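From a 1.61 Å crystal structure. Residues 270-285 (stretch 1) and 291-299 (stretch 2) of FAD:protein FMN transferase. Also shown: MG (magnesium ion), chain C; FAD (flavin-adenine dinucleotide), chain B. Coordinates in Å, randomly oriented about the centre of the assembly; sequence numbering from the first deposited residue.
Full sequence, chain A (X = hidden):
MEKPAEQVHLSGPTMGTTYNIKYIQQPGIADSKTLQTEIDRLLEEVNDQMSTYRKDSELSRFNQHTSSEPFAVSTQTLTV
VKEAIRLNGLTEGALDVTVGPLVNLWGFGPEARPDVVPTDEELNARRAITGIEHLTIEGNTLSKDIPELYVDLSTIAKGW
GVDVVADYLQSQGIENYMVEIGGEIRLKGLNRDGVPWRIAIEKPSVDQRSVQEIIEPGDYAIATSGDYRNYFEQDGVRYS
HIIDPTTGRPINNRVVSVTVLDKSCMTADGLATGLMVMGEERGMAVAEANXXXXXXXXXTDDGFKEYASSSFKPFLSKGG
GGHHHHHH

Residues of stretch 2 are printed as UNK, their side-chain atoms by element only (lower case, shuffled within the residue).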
# COMPACT_ATOMS: atom_id res chain seq x y z
N GLY A 270 -3.98 -1.49 0.44
CA GLY A 270 -5.02 -0.67 1.10
C GLY A 270 -5.45 -1.28 2.41
O GLY A 270 -5.58 -0.55 3.42
N LEU A 271 -5.67 -2.59 2.42
CA LEU A 271 -6.17 -3.29 3.63
C LEU A 271 -5.17 -3.22 4.77
O LEU A 271 -5.59 -2.93 5.92
CB LEU A 271 -6.51 -4.74 3.30
CG LEU A 271 -7.87 -4.88 2.63
CD1 LEU A 271 -8.04 -6.31 2.16
CD2 LEU A 271 -9.02 -4.50 3.54
N ALA A 272 -3.89 -3.42 4.47
CA ALA A 272 -2.89 -3.47 5.55
C ALA A 272 -2.91 -2.12 6.28
O ALA A 272 -2.88 -2.11 7.52
CB ALA A 272 -1.55 -3.83 4.97
N THR A 273 -2.93 -1.01 5.53
CA THR A 273 -2.88 0.33 6.18
C THR A 273 -4.21 0.54 6.92
O THR A 273 -4.24 1.05 8.06
CB THR A 273 -2.59 1.42 5.14
OG1 THR A 273 -1.40 1.10 4.36
CG2 THR A 273 -2.42 2.75 5.86
N GLY A 274 -5.34 0.25 6.26
CA GLY A 274 -6.66 0.48 6.83
C GLY A 274 -6.86 -0.29 8.11
O GLY A 274 -7.28 0.32 9.12
N LEU A 275 -6.52 -1.57 8.12
CA LEU A 275 -6.70 -2.39 9.33
C LEU A 275 -5.75 -1.88 10.44
O LEU A 275 -6.16 -1.84 11.63
CB LEU A 275 -6.50 -3.87 9.01
CG LEU A 275 -7.47 -4.46 7.99
CD1 LEU A 275 -7.14 -5.93 7.77
CD2 LEU A 275 -8.92 -4.34 8.42
N MET A 276 -4.54 -1.44 10.10
CA MET A 276 -3.61 -0.85 11.11
C MET A 276 -4.26 0.35 11.83
O MET A 276 -4.20 0.43 13.06
CB MET A 276 -2.29 -0.45 10.45
CG MET A 276 -1.31 0.12 11.43
SD MET A 276 0.36 -0.40 10.91
CE MET A 276 1.24 0.48 12.19
N VAL A 277 -4.90 1.24 11.08
CA VAL A 277 -5.55 2.46 11.62
C VAL A 277 -6.75 2.03 12.48
O VAL A 277 -7.02 2.69 13.52
CB VAL A 277 -5.94 3.45 10.51
CG1 VAL A 277 -6.79 4.58 11.05
CG2 VAL A 277 -4.73 3.99 9.74
N MET A 278 -7.45 0.96 12.10
CA MET A 278 -8.64 0.48 12.87
C MET A 278 -8.23 -0.03 14.25
O MET A 278 -9.02 0.15 15.21
CB MET A 278 -9.38 -0.64 12.13
CG MET A 278 -10.05 -0.19 10.87
SD MET A 278 -11.03 -1.55 10.15
CE MET A 278 -12.57 -1.33 11.02
N GLY A 279 -7.02 -0.59 14.36
CA GLY A 279 -6.56 -1.24 15.58
C GLY A 279 -6.95 -2.70 15.60
O GLY A 279 -7.70 -3.16 14.70
N GLU A 280 -6.39 -3.45 16.54
CA GLU A 280 -6.48 -4.93 16.48
C GLU A 280 -7.94 -5.36 16.71
O GLU A 280 -8.38 -6.30 16.01
CB GLU A 280 -5.45 -5.60 17.38
CG GLU A 280 -5.63 -5.37 18.86
CD GLU A 280 -5.09 -4.08 19.46
OE1 GLU A 280 -4.72 -3.14 18.71
OE2 GLU A 280 -5.08 -4.00 20.72
N GLU A 281 -8.69 -4.70 17.59
CA GLU A 281 -10.07 -5.20 17.90
C GLU A 281 -10.97 -5.06 16.66
O GLU A 281 -11.52 -6.07 16.21
CB GLU A 281 -10.68 -4.44 19.06
CG GLU A 281 -12.11 -4.90 19.35
CD GLU A 281 -12.67 -4.25 20.59
OE1 GLU A 281 -11.89 -4.05 21.52
OE2 GLU A 281 -13.86 -3.86 20.57
N ARG A 282 -11.11 -3.85 16.13
CA ARG A 282 -12.04 -3.57 15.01
C ARG A 282 -11.43 -4.13 13.73
O ARG A 282 -12.20 -4.62 12.87
CB ARG A 282 -12.31 -2.07 14.90
CG ARG A 282 -12.93 -1.44 16.15
CD ARG A 282 -14.22 -2.07 16.59
NE ARG A 282 -15.24 -2.00 15.56
CZ ARG A 282 -16.44 -2.59 15.65
NH1 ARG A 282 -16.75 -3.28 16.72
NH2 ARG A 282 -17.30 -2.48 14.65
N GLY A 283 -10.11 -4.05 13.59
CA GLY A 283 -9.43 -4.57 12.39
C GLY A 283 -9.55 -6.07 12.26
O GLY A 283 -9.84 -6.58 11.13
N MET A 284 -9.29 -6.83 13.32
CA MET A 284 -9.38 -8.30 13.24
C MET A 284 -10.85 -8.70 13.01
O MET A 284 -11.08 -9.68 12.28
CB MET A 284 -8.79 -8.98 14.48
CG MET A 284 -7.28 -8.76 14.64
SD MET A 284 -6.29 -9.25 13.18
CE MET A 284 -6.77 -10.98 13.11
N ALA A 285 -11.80 -7.91 13.53
CA ALA A 285 -13.24 -8.17 13.36
C ALA A 285 -13.59 -8.04 11.87
O ALA A 285 -14.26 -8.96 11.33
CB ALA A 285 -14.10 -7.28 14.21
N UNK A 291 -13.28 -12.76 5.48
CA UNK A 291 -12.38 -13.82 4.97
C UNK A 291 -11.08 -13.18 4.46
O UNK A 291 -10.57 -13.63 3.44
c UNK A 291 -12.99 -14.61 3.81
c UNK A 291 -14.28 -16.31 5.05
o UNK A 291 -13.99 -16.13 6.23
c UNK A 291 -14.38 -15.14 4.11
n UNK A 291 -14.52 -17.50 4.54
N UNK A 292 -10.53 -12.20 5.17
CA UNK A 292 -9.23 -11.58 4.83
C UNK A 292 -8.15 -12.26 5.66
O UNK A 292 -8.25 -12.23 6.89
c UNK A 292 -7.96 -9.45 4.59
c UNK A 292 -10.57 -7.92 4.87
c UNK A 292 -9.25 -10.06 5.09
c UNK A 292 -10.45 -9.37 4.47
N UNK A 293 -7.13 -12.88 5.04
CA UNK A 293 -5.98 -13.40 5.77
C UNK A 293 -5.14 -12.22 6.30
O UNK A 293 -4.56 -11.46 5.51
c UNK A 293 -5.23 -14.26 4.77
c UNK A 293 -6.18 -14.46 3.63
c UNK A 293 -7.06 -13.24 3.61
N UNK A 294 -5.08 -12.09 7.62
CA UNK A 294 -4.33 -10.97 8.24
C UNK A 294 -3.54 -11.49 9.44
O UNK A 294 -4.10 -12.31 10.23
c UNK A 294 -6.19 -9.43 7.57
c UNK A 294 -4.45 -8.65 9.19
c UNK A 294 -5.25 -9.83 8.69
N UNK A 295 -2.34 -10.94 9.61
CA UNK A 295 -1.54 -11.10 10.84
C UNK A 295 -1.24 -9.71 11.36
O UNK A 295 -0.56 -8.91 10.69
c UNK A 295 -0.27 -11.89 10.55
c UNK A 295 1.95 -12.69 11.36
c UNK A 295 -0.11 -13.15 12.70
c UNK A 295 0.59 -12.17 11.78
N UNK A 296 -1.68 -9.44 12.58
CA UNK A 296 -1.36 -8.17 13.24
C UNK A 296 -0.46 -8.46 14.41
O UNK A 296 -0.81 -9.37 15.19
c UNK A 296 -5.85 -5.73 12.57
c UNK A 296 -3.47 -6.99 12.75
c UNK A 296 -2.58 -7.49 13.79
s UNK A 296 -4.47 -5.84 13.67
N UNK A 297 0.62 -7.71 14.48
CA UNK A 297 1.52 -7.76 15.64
C UNK A 297 1.25 -6.52 16.48
O UNK A 297 1.25 -5.42 15.94
c UNK A 297 2.97 -7.83 15.17
c UNK A 297 3.17 -9.09 14.32
c UNK A 297 4.52 -9.18 13.75
c UNK A 297 3.89 -7.77 16.38
N UNK A 298 1.01 -6.72 17.77
CA UNK A 298 0.64 -5.60 18.67
C UNK A 298 1.56 -5.63 19.86
O UNK A 298 2.02 -6.72 20.26
c UNK A 298 -0.84 -5.61 19.07
c UNK A 298 -1.14 -6.49 20.26
c UNK A 298 -1.70 -6.00 17.87
N UNK A 299 1.86 -4.43 20.34
CA UNK A 299 2.65 -4.20 21.58
C UNK A 299 1.73 -4.40 22.77
O UNK A 299 0.73 -3.67 22.84
c UNK A 299 4.11 -2.39 22.72
n UNK A 299 5.94 -3.88 24.88
c UNK A 299 5.54 -2.88 22.65
c UNK A 299 3.26 -2.79 21.52
c UNK A 299 6.24 -2.74 23.98
MG MG C . -1.15 0.56 2.10
PA FAD B . 1.43 2.36 3.57
O1A FAD B . 1.48 1.93 5.00
O2A FAD B . 1.03 1.40 2.53
O5B FAD B . 0.50 3.66 3.43
C5B FAD B . 0.99 4.83 4.13
C4B FAD B . 0.94 6.05 3.25
O4B FAD B . -0.40 6.36 2.81
C3B FAD B . 1.44 7.30 3.98
O3B FAD B . 2.84 7.47 3.74
C2B FAD B . 0.58 8.42 3.39
O2B FAD B . 1.09 8.87 2.16
C1B FAD B . -0.75 7.70 3.16
N9A FAD B . -1.65 7.64 4.29
C8A FAD B . -1.38 7.87 5.65
N7A FAD B . -2.42 7.59 6.40
C5A FAD B . -3.43 7.21 5.54
C6A FAD B . -4.76 6.83 5.77
N6A FAD B . -5.32 6.71 6.99
N1A FAD B . -5.47 6.47 4.69
C2A FAD B . -4.91 6.58 3.47
N3A FAD B . -3.66 6.92 3.13
C4A FAD B . -2.97 7.24 4.24
N1 FAD B . 8.06 9.03 -2.35
C2 FAD B . 9.03 9.95 -2.65
O2 FAD B . 9.83 10.34 -1.77
N3 FAD B . 9.18 10.44 -3.91
C4 FAD B . 8.36 10.07 -4.95
O4 FAD B . 8.50 10.56 -6.06
C4X FAD B . 7.32 9.13 -4.66
N5 FAD B . 6.51 8.76 -5.63
C5X FAD B . 5.51 7.87 -5.34
C6 FAD B . 4.61 7.48 -6.35
C7 FAD B . 3.59 6.58 -6.14
C7M FAD B . 2.66 6.21 -7.28
C8 FAD B . 3.44 6.02 -4.85
C8M FAD B . 2.34 5.04 -4.55
C9 FAD B . 4.32 6.39 -3.83
C9A FAD B . 5.37 7.31 -4.05
N10 FAD B . 6.25 7.72 -3.04
C10 FAD B . 7.25 8.64 -3.31
C1' FAD B . 6.18 7.12 -1.70
C2' FAD B . 5.07 7.63 -0.84
O2' FAD B . 5.26 9.01 -0.56
C3' FAD B . 5.06 6.85 0.49
O3' FAD B . 6.25 7.04 1.23
C4' FAD B . 4.95 5.34 0.33
O4' FAD B . 4.04 5.05 -0.72
C5' FAD B . 4.59 4.67 1.63
O5' FAD B . 4.30 3.28 1.35
P FAD B . 4.16 2.25 2.55
O1P FAD B . 5.23 2.43 3.53
O2P FAD B . 3.89 0.96 1.82
O3P FAD B . 2.86 2.88 3.21

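Position 291 carries three carbons, the third bearing one oxygen and one nitrogen, and it touches nothing on stretch 1. That terminal amide, one bond further from the backbone than asparagine's, identifies Gln291. It is exposed, with positive phi, before the strand begins.

Position 292 has four carbons, forked at the first, with one arm two carbons long. Its CB points toward stretch 1, where a methyl on the fork meets Leu271 CD1. A fork at CB with unequal arms means Ile292, and the contact is Leu271 CD1 to Ile292 CG2 at 4.0 Å.

At 293, three carbons close a ring onto the backbone nitrogen, out of reach of stretch 1. Only proline closes such a ring, so this is Pro293.

Position 294 shows one carbon carrying two more, pointed toward the helices. Both methyls lie against Leu275 CD1, and one of them also comes near the sulfur of Met284. The short symmetric fork is Val294: Val294 CG2 and CG1 lie 3.6 and 4.1 Å from Leu275 CD1, and CG1 lies 4.4 Å from Met284 SD.

Position 295 has four carbons forked at the second, and its CB points away from stretch 1. The later fork separates it from isoleucine, so it is Leu295, buried without touching either helix.

At 296 the side chain is an unbranched run of two carbons, a sulfur and one carbon, directed toward stretch 1. It reaches Leu275, Gly279, Glu280, Gly283 and Met284. The thioether names Met296. Its SD sits 3.6 Å from Glu280 CA, while its CE lies 3.8 Å from Gly279 O, 3.7 Å from Gly283 C and 3.6 Å from Met284 SD.

Position 297 repeats the four-carbon pattern forked at the first, with one two-carbon arm, but is out of reach of stretch 1. It is Ile297, also buried.

Position 298 again has one carbon bearing two, and points toward stretch 1, where one of its methyls meets Glu280 CB. The short fork is Val298, with CG1 3.8 Å from Glu280 CB, so the acid contributes an aliphatic carbon here.

Position 299 has four carbons in a row ending in nitrogen and makes no contact with stretch 1. The chain is that of Lys299.

The contact works by alternation. Val294, Met296 and Val298 face the helices, while the residues between them do not, as a strand's two-residue repeat provides. The strand runs nearly antiparallel to helix 280-285, at 172°, with axes 9.9 Å apart at closest approach. No hydrogen bond crosses between the stretches; shape and apolar packing make the interface. Met296 is its centre, threading its unbranched chain to the turn between the two helices. Gly283 makes room for it: a CB there would lie only 2.6 Å from Met296 CE. Gly279 follows a different rule, since its backbone angles, with positive phi, would jam a CB against the preceding carbonyl oxygen. Met284 starts out sideways, yet its flexible end comes nearer to the strand and closes over Val294 and Met296.

Stretch 2 (291-299) QIPVLMIVK
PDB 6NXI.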